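Local coordinates for protein AvrA (Salmonella typhimurium, PDB 6BE0) that binds coenzyme A and inositol hexakisphosphate and, as a bacterial effector of the YopJ family, probably transfers acetyl groups from acetyl-CoA to serine and threonine residues of target proteins, at residues V175-S183 / F236-R245; M118-D129 / S138-A146. All coordinates share one frame; numbering follows the deposited sequence.

Interaction 1 (V175-S183 / F236-R245); sequences VELDIQRSS and FYKHTQGAQR. With COA (coenzyme A), chain C; IHP (inositol hexakisphosphate), chain B.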
# COMPACT_ATOMS: atom_id res chain seq x y z
N VAL A 175 -10.80 -0.35 -0.13
CA VAL A 175 -10.55 -0.77 1.25
C VAL A 175 -9.79 0.29 2.03
O VAL A 175 -8.70 0.72 1.64
CB VAL A 175 -9.77 -2.10 1.29
CG1 VAL A 175 -9.48 -2.51 2.73
CG2 VAL A 175 -10.55 -3.19 0.57
N GLU A 176 -10.37 0.71 3.15
CA GLU A 176 -9.73 1.62 4.08
C GLU A 176 -8.87 0.82 5.05
O GLU A 176 -9.34 -0.16 5.63
CB GLU A 176 -10.77 2.44 4.84
CG GLU A 176 -10.21 3.37 5.90
CD GLU A 176 -11.29 3.92 6.81
OE1 GLU A 176 -12.06 3.11 7.38
OE2 GLU A 176 -11.37 5.16 6.97
N LEU A 177 -7.62 1.23 5.23
CA LEU A 177 -6.71 0.56 6.15
C LEU A 177 -6.47 1.39 7.40
O LEU A 177 -6.42 0.85 8.51
CB LEU A 177 -5.38 0.25 5.45
CG LEU A 177 -5.43 -0.72 4.27
CD1 LEU A 177 -4.02 -0.98 3.74
CD2 LEU A 177 -6.10 -2.03 4.64
N ASP A 178 -6.33 2.70 7.23
CA ASP A 178 -6.02 3.61 8.33
C ASP A 178 -4.82 3.12 9.13
O ASP A 178 -4.90 2.91 10.34
CB ASP A 178 -7.23 3.78 9.25
CG ASP A 178 -7.04 4.88 10.28
OD1 ASP A 178 -6.31 5.86 9.98
OD2 ASP A 178 -7.62 4.78 11.38
N ILE A 179 -3.70 2.91 8.43
CA ILE A 179 -2.45 2.53 9.07
C ILE A 179 -1.39 3.59 8.80
O ILE A 179 -0.36 3.65 9.48
CB ILE A 179 -1.95 1.16 8.59
CG1 ILE A 179 -1.85 1.13 7.07
CG2 ILE A 179 -2.88 0.06 9.10
CD1 ILE A 179 -1.14 -0.10 6.53
N GLN A 180 -1.63 4.44 7.80
CA GLN A 180 -0.79 5.60 7.56
C GLN A 180 -1.39 6.81 8.28
O GLN A 180 -2.58 7.09 8.14
CB GLN A 180 -0.65 5.90 6.07
CG GLN A 180 0.16 7.17 5.78
CD GLN A 180 0.06 7.62 4.34
OE1 GLN A 180 -0.19 6.81 3.44
NE2 GLN A 180 0.25 8.91 4.11
N ARG A 181 -0.55 7.51 9.03
CA ARG A 181 -0.96 8.72 9.72
C ARG A 181 -0.01 9.87 9.39
O ARG A 181 -0.37 11.04 9.50
CB ARG A 181 -1.01 8.49 11.23
CG ARG A 181 -1.79 7.25 11.65
CD ARG A 181 -3.27 7.41 11.40
NE ARG A 181 -4.02 6.19 11.70
CZ ARG A 181 -4.24 5.71 12.92
NH1 ARG A 181 -3.75 6.34 13.99
NH2 ARG A 181 -4.94 4.60 13.09
N SER A 182 1.22 9.52 8.99
CA SER A 182 2.19 10.53 8.57
C SER A 182 1.70 11.18 7.28
O SER A 182 0.82 10.65 6.60
CB SER A 182 3.57 9.91 8.38
OG SER A 182 3.55 8.87 7.43
N SER A 183 2.28 12.32 6.94
CA SER A 183 1.69 13.22 5.95
C SER A 183 2.05 12.90 4.49
O SER A 183 1.30 13.27 3.58
CB SER A 183 2.10 14.66 6.26
OG SER A 183 3.52 14.80 6.24
N PHE A 236 0.57 -6.99 6.65
CA PHE A 236 0.11 -5.72 6.11
C PHE A 236 0.26 -4.57 7.12
O PHE A 236 0.27 -3.40 6.74
CB PHE A 236 -1.35 -5.83 5.67
CG PHE A 236 -1.53 -6.42 4.30
CD1 PHE A 236 -0.88 -7.59 3.95
CD2 PHE A 236 -2.35 -5.81 3.37
CE1 PHE A 236 -1.04 -8.13 2.69
CE2 PHE A 236 -2.52 -6.35 2.11
CZ PHE A 236 -1.86 -7.51 1.77
N TYR A 237 0.37 -4.92 8.40
CA TYR A 237 0.31 -3.94 9.48
C TYR A 237 1.66 -3.69 10.14
O TYR A 237 1.72 -3.14 11.24
CB TYR A 237 -0.70 -4.40 10.53
CG TYR A 237 -2.10 -4.53 9.99
CD1 TYR A 237 -3.04 -3.54 10.22
CD2 TYR A 237 -2.47 -5.62 9.22
CE1 TYR A 237 -4.32 -3.64 9.72
CE2 TYR A 237 -3.75 -5.74 8.72
CZ TYR A 237 -4.67 -4.74 8.97
OH TYR A 237 -5.94 -4.85 8.47
N LYS A 238 2.74 -4.09 9.49
CA LYS A 238 4.07 -3.95 10.07
C LYS A 238 4.46 -2.48 10.22
O LYS A 238 5.18 -2.12 11.16
CB LYS A 238 5.10 -4.68 9.21
CG LYS A 238 4.86 -6.18 9.12
CD LYS A 238 5.90 -6.87 8.24
CE LYS A 238 7.30 -6.75 8.84
NZ LYS A 238 8.29 -7.57 8.10
N HIS A 239 3.98 -1.64 9.31
CA HIS A 239 4.31 -0.22 9.32
C HIS A 239 3.21 0.64 9.93
O HIS A 239 3.22 1.86 9.77
CB HIS A 239 4.60 0.27 7.90
CG HIS A 239 5.76 -0.43 7.25
ND1 HIS A 239 7.06 -0.24 7.65
CD2 HIS A 239 5.81 -1.31 6.22
CE1 HIS A 239 7.87 -0.97 6.90
NE2 HIS A 239 7.13 -1.63 6.03
N THR A 240 2.26 0.01 10.61
CA THR A 240 1.15 0.74 11.23
C THR A 240 1.67 1.86 12.12
O THR A 240 2.51 1.63 12.99
CB THR A 240 0.25 -0.19 12.07
OG1 THR A 240 -0.21 -1.28 11.27
CG2 THR A 240 -0.95 0.57 12.62
N GLN A 241 1.16 3.06 11.89
CA GLN A 241 1.59 4.24 12.62
C GLN A 241 0.58 4.59 13.71
O GLN A 241 -0.14 5.58 13.61
CB GLN A 241 1.78 5.42 11.66
CG GLN A 241 2.95 5.23 10.71
CD GLN A 241 2.99 6.24 9.59
OE1 GLN A 241 1.95 6.72 9.13
NE2 GLN A 241 4.19 6.58 9.14
N GLY A 242 0.54 3.76 14.75
CA GLY A 242 -0.39 3.96 15.85
C GLY A 242 -0.55 2.71 16.69
O GLY A 242 -0.99 1.67 16.20
N ALA A 243 -0.19 2.82 17.97
CA ALA A 243 -0.29 1.69 18.89
C ALA A 243 -1.74 1.27 19.07
O ALA A 243 -2.05 0.08 19.14
CB ALA A 243 0.33 2.05 20.23
N GLN A 244 -2.63 2.25 19.15
CA GLN A 244 -4.06 1.99 19.29
C GLN A 244 -4.58 1.23 18.08
O GLN A 244 -5.38 0.31 18.21
CB GLN A 244 -4.84 3.29 19.46
CG GLN A 244 -6.35 3.11 19.61
CD GLN A 244 -6.72 2.30 20.84
OE1 GLN A 244 -6.11 2.44 21.90
NE2 GLN A 244 -7.72 1.44 20.70
N ARG A 245 -4.11 1.62 16.90
CA ARG A 245 -4.53 0.98 15.65
C ARG A 245 -4.12 -0.49 15.62
O ARG A 245 -4.87 -1.34 15.12
CB ARG A 245 -3.94 1.71 14.45
CG ARG A 245 -4.34 1.15 13.10
CD ARG A 245 -5.84 1.27 12.83
NE ARG A 245 -6.22 0.57 11.61
CZ ARG A 245 -6.53 -0.73 11.55
NH1 ARG A 245 -6.52 -1.48 12.64
NH2 ARG A 245 -6.86 -1.27 10.39
N1A COA C . 3.59 9.89 12.46
C2A COA C . 3.34 8.78 13.21
N3A COA C . 2.15 8.65 13.86
C4A COA C . 1.19 9.63 13.77
C5A COA C . 1.43 10.73 13.03
C6A COA C . 2.65 10.85 12.37
N6A COA C . 3.46 11.66 11.52
N7A COA C . 0.34 11.54 13.10
C8A COA C . -0.58 10.93 13.89
N9A COA C . -0.06 9.75 14.31
C1B COA C . -0.66 8.77 15.16
C2B COA C . -0.12 8.78 16.35
O2B COA C . 0.89 7.75 16.46
C3B COA C . -1.34 8.49 17.38
O3B COA C . -1.68 7.10 17.38
P3B COA C . -1.50 6.25 18.74
O7A COA C . -0.04 6.06 19.04
O8A COA C . -2.16 6.99 19.89
O9A COA C . -2.17 4.90 18.58
C4B COA C . -2.37 9.22 16.89
O4B COA C . -2.20 9.14 15.38
C5B COA C . -2.28 10.66 17.37
O5B COA C . -3.23 11.46 16.67
P1A COA C . -4.49 12.05 17.46
O1A COA C . -4.85 11.13 18.62
O2A COA C . -4.17 13.44 17.97
O3A COA C . -5.72 12.14 16.46
C1 IHP B . 11.23 -8.62 3.78
C2 IHP B . 10.59 -7.25 3.63
C3 IHP B . 10.68 -6.46 4.93
C4 IHP B . 12.12 -6.39 5.42
C5 IHP B . 12.59 -7.79 5.72
C6 IHP B . 12.60 -8.64 4.46
O11 IHP B . 11.31 -9.21 2.50
P1 IHP B . 10.24 -10.33 2.11
O21 IHP B . 9.82 -10.15 0.67
O31 IHP B . 9.01 -10.21 2.98
O41 IHP B . 10.86 -11.69 2.29
O12 IHP B . 11.22 -6.52 2.55
P2 IHP B . 10.37 -6.12 1.28
O22 IHP B . 9.66 -7.32 0.70
O32 IHP B . 9.34 -5.08 1.63
O42 IHP B . 11.30 -5.55 0.22
O13 IHP B . 10.14 -5.15 4.74
P3 IHP B . 8.77 -4.77 5.45
O23 IHP B . 7.94 -3.91 4.52
O33 IHP B . 7.98 -6.00 5.82
O43 IHP B . 9.06 -3.98 6.70
O14 IHP B . 12.23 -5.50 6.55
P4 IHP B . 11.66 -5.83 8.02
O24 IHP B . 10.94 -4.61 8.56
O34 IHP B . 10.69 -6.99 8.01
O44 IHP B . 12.80 -6.13 8.95
O15 IHP B . 13.89 -7.79 6.32
P5 IHP B . 14.26 -8.94 7.35
O25 IHP B . 13.27 -10.08 7.23
O35 IHP B . 15.65 -9.44 7.06
O45 IHP B . 14.22 -8.41 8.76
O16 IHP B . 13.61 -8.18 3.56
P6 IHP B . 14.62 -9.21 2.95
O26 IHP B . 15.75 -8.48 2.28
O36 IHP B . 15.16 -10.10 4.03
O46 IHP B . 13.92 -10.06 1.91

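Interaction 2 (M118-D129 / S138-A146); sequences MGSSGIHISVVD and SVILFEPAA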
# COMPACT_ATOMS: atom_id res chain seq x y z
N MET A 118 -3.43 8.97 -7.88
CA MET A 118 -4.83 9.33 -8.10
C MET A 118 -5.00 10.84 -8.21
O MET A 118 -5.96 11.32 -8.80
CB MET A 118 -5.70 8.77 -6.98
CG MET A 118 -5.31 7.37 -6.52
SD MET A 118 -6.72 6.31 -6.18
CE MET A 118 -7.00 5.63 -7.81
N GLY A 119 -4.06 11.58 -7.63
CA GLY A 119 -4.12 13.03 -7.64
C GLY A 119 -3.78 13.62 -8.99
O GLY A 119 -3.11 12.99 -9.80
N SER A 120 -4.24 14.85 -9.22
CA SER A 120 -3.88 15.61 -10.41
C SER A 120 -2.84 16.66 -10.07
O SER A 120 -1.65 16.50 -10.38
CB SER A 120 -5.12 16.27 -11.02
OG SER A 120 -4.75 17.26 -11.96
N SER A 121 -3.27 17.73 -9.42
CA SER A 121 -2.37 18.80 -9.00
C SER A 121 -1.63 18.44 -7.72
O SER A 121 -1.07 19.32 -7.05
CB SER A 121 -3.14 20.11 -8.80
OG SER A 121 -2.25 21.18 -8.50
N GLY A 122 -1.63 17.16 -7.36
CA GLY A 122 -0.94 16.69 -6.18
C GLY A 122 -0.58 15.23 -6.33
O GLY A 122 -0.83 14.62 -7.37
N ILE A 123 -0.00 14.66 -5.27
CA ILE A 123 0.41 13.26 -5.28
C ILE A 123 -0.35 12.46 -4.23
O ILE A 123 -0.29 12.76 -3.04
CB ILE A 123 1.93 13.12 -5.01
CG1 ILE A 123 2.73 13.92 -6.04
CG2 ILE A 123 2.34 11.65 -5.06
CD1 ILE A 123 4.19 14.10 -5.68
N HIS A 124 -1.08 11.45 -4.69
CA HIS A 124 -1.69 10.47 -3.80
C HIS A 124 -1.56 9.09 -4.42
O HIS A 124 -2.36 8.69 -5.27
CB HIS A 124 -3.16 10.80 -3.54
CG HIS A 124 -3.79 9.92 -2.51
ND1 HIS A 124 -3.53 10.04 -1.16
CD2 HIS A 124 -4.66 8.88 -2.63
CE1 HIS A 124 -4.22 9.12 -0.50
NE2 HIS A 124 -4.91 8.41 -1.37
N ILE A 125 -0.54 8.36 -3.99
CA ILE A 125 -0.23 7.05 -4.53
C ILE A 125 -0.89 5.95 -3.71
O ILE A 125 -0.61 5.80 -2.52
CB ILE A 125 1.29 6.82 -4.59
CG1 ILE A 125 1.94 7.84 -5.54
CG2 ILE A 125 1.61 5.40 -5.04
CD1 ILE A 125 3.45 7.87 -5.48
N SER A 126 -1.78 5.20 -4.35
CA SER A 126 -2.42 4.04 -3.73
C SER A 126 -1.97 2.77 -4.43
O SER A 126 -1.26 2.82 -5.43
CB SER A 126 -3.95 4.16 -3.79
OG SER A 126 -4.39 5.35 -3.15
N VAL A 127 -2.39 1.62 -3.90
CA VAL A 127 -2.09 0.34 -4.52
C VAL A 127 -3.38 -0.42 -4.83
O VAL A 127 -4.31 -0.44 -4.02
CB VAL A 127 -1.17 -0.53 -3.63
CG1 VAL A 127 -1.84 -0.85 -2.30
CG2 VAL A 127 -0.77 -1.81 -4.36
N VAL A 128 -3.43 -1.02 -6.01
CA VAL A 128 -4.58 -1.81 -6.45
C VAL A 128 -4.16 -3.26 -6.65
O VAL A 128 -3.14 -3.52 -7.27
CB VAL A 128 -5.17 -1.26 -7.77
CG1 VAL A 128 -6.33 -2.14 -8.24
CG2 VAL A 128 -5.62 0.18 -7.60
N ASP A 129 -4.95 -4.19 -6.13
CA ASP A 129 -4.71 -5.61 -6.37
C ASP A 129 -5.69 -6.13 -7.42
O ASP A 129 -6.90 -5.91 -7.32
CB ASP A 129 -4.84 -6.42 -5.08
CG ASP A 129 -4.22 -7.81 -5.20
OD1 ASP A 129 -3.27 -7.98 -6.00
OD2 ASP A 129 -4.68 -8.72 -4.49
N SER A 138 -11.58 -9.28 -10.32
CA SER A 138 -11.62 -8.58 -9.05
C SER A 138 -10.58 -7.47 -9.00
O SER A 138 -9.40 -7.69 -9.29
CB SER A 138 -11.39 -9.55 -7.89
OG SER A 138 -11.36 -8.86 -6.65
N VAL A 139 -11.03 -6.27 -8.64
CA VAL A 139 -10.15 -5.11 -8.52
C VAL A 139 -10.37 -4.46 -7.16
O VAL A 139 -11.47 -3.99 -6.87
CB VAL A 139 -10.42 -4.08 -9.64
CG1 VAL A 139 -9.47 -2.89 -9.52
CG2 VAL A 139 -10.28 -4.74 -11.01
N ILE A 140 -9.33 -4.44 -6.33
CA ILE A 140 -9.44 -3.86 -5.00
C ILE A 140 -8.42 -2.75 -4.79
O ILE A 140 -7.21 -2.98 -4.86
CB ILE A 140 -9.26 -4.93 -3.90
CG1 ILE A 140 -10.31 -6.03 -4.08
CG2 ILE A 140 -9.37 -4.30 -2.52
CD1 ILE A 140 -10.17 -7.20 -3.12
N LEU A 141 -8.92 -1.55 -4.54
CA LEU A 141 -8.09 -0.39 -4.27
C LEU A 141 -7.84 -0.27 -2.77
O LEU A 141 -8.79 -0.15 -1.99
CB LEU A 141 -8.75 0.88 -4.81
CG LEU A 141 -8.08 2.22 -4.48
CD1 LEU A 141 -6.72 2.34 -5.15
CD2 LEU A 141 -8.98 3.37 -4.90
N PHE A 142 -6.58 -0.31 -2.36
CA PHE A 142 -6.22 -0.18 -0.96
C PHE A 142 -5.71 1.22 -0.65
O PHE A 142 -4.76 1.70 -1.27
CB PHE A 142 -5.16 -1.21 -0.57
CG PHE A 142 -5.66 -2.63 -0.63
CD1 PHE A 142 -5.55 -3.37 -1.79
CD2 PHE A 142 -6.23 -3.22 0.49
CE1 PHE A 142 -6.01 -4.67 -1.85
CE2 PHE A 142 -6.68 -4.53 0.44
CZ PHE A 142 -6.57 -5.25 -0.73
N GLU A 143 -6.37 1.88 0.29
CA GLU A 143 -5.94 3.18 0.79
C GLU A 143 -5.24 3.00 2.13
O GLU A 143 -5.87 2.57 3.10
CB GLU A 143 -7.13 4.13 0.93
CG GLU A 143 -7.75 4.56 -0.39
CD GLU A 143 -6.84 5.46 -1.21
OE1 GLU A 143 -5.83 5.94 -0.67
OE2 GLU A 143 -7.15 5.69 -2.40
N PRO A 144 -3.93 3.29 2.20
CA PRO A 144 -3.23 3.12 3.48
C PRO A 144 -3.78 4.01 4.59
O PRO A 144 -3.76 3.61 5.75
CB PRO A 144 -1.78 3.50 3.14
CG PRO A 144 -1.66 3.28 1.68
CD PRO A 144 -3.00 3.65 1.11
N ALA A 145 -4.26 5.20 4.24
CA ALA A 145 -4.78 6.14 5.22
C ALA A 145 -6.28 5.94 5.42
O ALA A 145 -6.86 4.96 4.96
CB ALA A 145 -4.49 7.57 4.79
N ALA A 146 -6.91 6.89 6.12
CA ALA A 146 -8.34 6.82 6.40
C ALA A 146 -9.16 7.36 5.23
O ALA A 146 -8.60 7.98 4.32
CB ALA A 146 -8.66 7.59 7.67

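Interaction 1 (V175-S183 / F236-R245)
Gln241 reaches across to Arg181 and Ser182 and uses both ends of its amide. With chi1 at -68° its CG stands anti to the carbonyl carbon, and the chain runs on extended, carrying OE1 to the Arg181 N at 2.6 Å, in the amide carbonyl plane, and to the Ser182 N at 2.9 Å, which lies above that plane. NE2 points at Ser182 OG, which also bonds Glu185. The backbone N of Gln241 donates to Ile179 O (2.9 Å).

Arg245 approaches side-on: a bend at chi2 (64°) lays the guanidinium edge against Leu177 O, with NE at 3.1 Å and NH2 at 2.9 Å, both in plane; NH2 also meets Asp229 in a salt bridge. The two arginine side chains cross at about a right angle with their guanidinium planes only 20° apart, Arg181 NH2 lying 3.3 Å from Arg245 CB. Arg181 NE forms a salt bridge with Asp178. Ile179 CG2 meets Tyr237 CD1 at 3.8 Å and also touches Thr240 OG1.

Both bound groups border this contact. Arg181 CB lies beside the coenzyme A adenine, Gln244 N in the first turn of helix 243-252 donates its backbone N-H to the phosphate oxygen O9A, and His239 NE2 bonds the inositol hexakisphosphate. Two backbone N-H groups on Gln241 OE1 and two Arg245 nitrogens on Leu177 O thus fix loop 177-182 against residues 236-245, which contact both ligands.

Interaction 2 (M118-D129 / S138-A146)
Val127, Val128 and Asp129 pair with Phe142, Leu141 and Ile140 in antiparallel register, the two strand axes running 4.7 Å apart at 158°. Together they form a beta hairpin (strands 125-133 and 136-143) within the five-stranded mixed sheet of this YopJ-family fold, flanked by strands 111-117 and 170-176. Val127 with Phe142 and Asp129 with Ile140 are hydrogen-bonded pairs, whereas Val128 with Leu141 is a non-hydrogen-bonded one. Phe142 N donates to Val127 O, and the backbones of Asp129 and Ile140 exchange bonds in both directions.

On one face, Val127 CG1 packs against Phe142 CB at 3.8 Å, and Asp129 CB touches the ring edge at CE1. Ile140 CG2 lies over one face of the same ring, offset toward its rim. Helix 186-199 covers Val127 and Asp129, while the Asp129 carboxylate turns to Arg113 and His208. On the other face the branches of Val128 divide their work: CG1 meets Val139 CG1 at 3.5 Å, and CG2 meets Leu141 CD1 at 3.4 Å. Leu141 CD2 and the sulfur of Met118 come tip to tip at 3.9 Å.

Where the strands diverge, polar groups take over. Glu143, folded back at chi2 (-68°), brings its carboxylate across to Ser126 and His124; Ser126 OG lies 2.9 Å from both OE1 and OE2 in weak contacts. The His124 ring, turned 20° from the carboxylate plane, completes a His-carboxylate hydrogen bond, its NE2 meeting Glu143 OE1 at 2.7 Å on the syn side but tilted out of the carboxylate plane.

Along the chain the two contacts come in series, neither nested nor crossed. Interaction 2 closes first, over the short turn between strands 125-133 and 136-143. The chain then passes through helix 151-164 and returns as strand 170-176, parallel to and beside strand 136-143, a beta-alpha-beta crossover that brings interaction 1 to the sheet edge. From there a stretch about half helical, including helices 186-199 and 205-212, loops out before residues 236-245 close interaction 1. The contacts meet directly: Val175 N lies 2.7 Å from Leu141 O and Ile179 N 2.8 Å from Pro144 O, both probable hydrogen bonds. The hairpin core is thereby joined to the loops lining the ligand pockets.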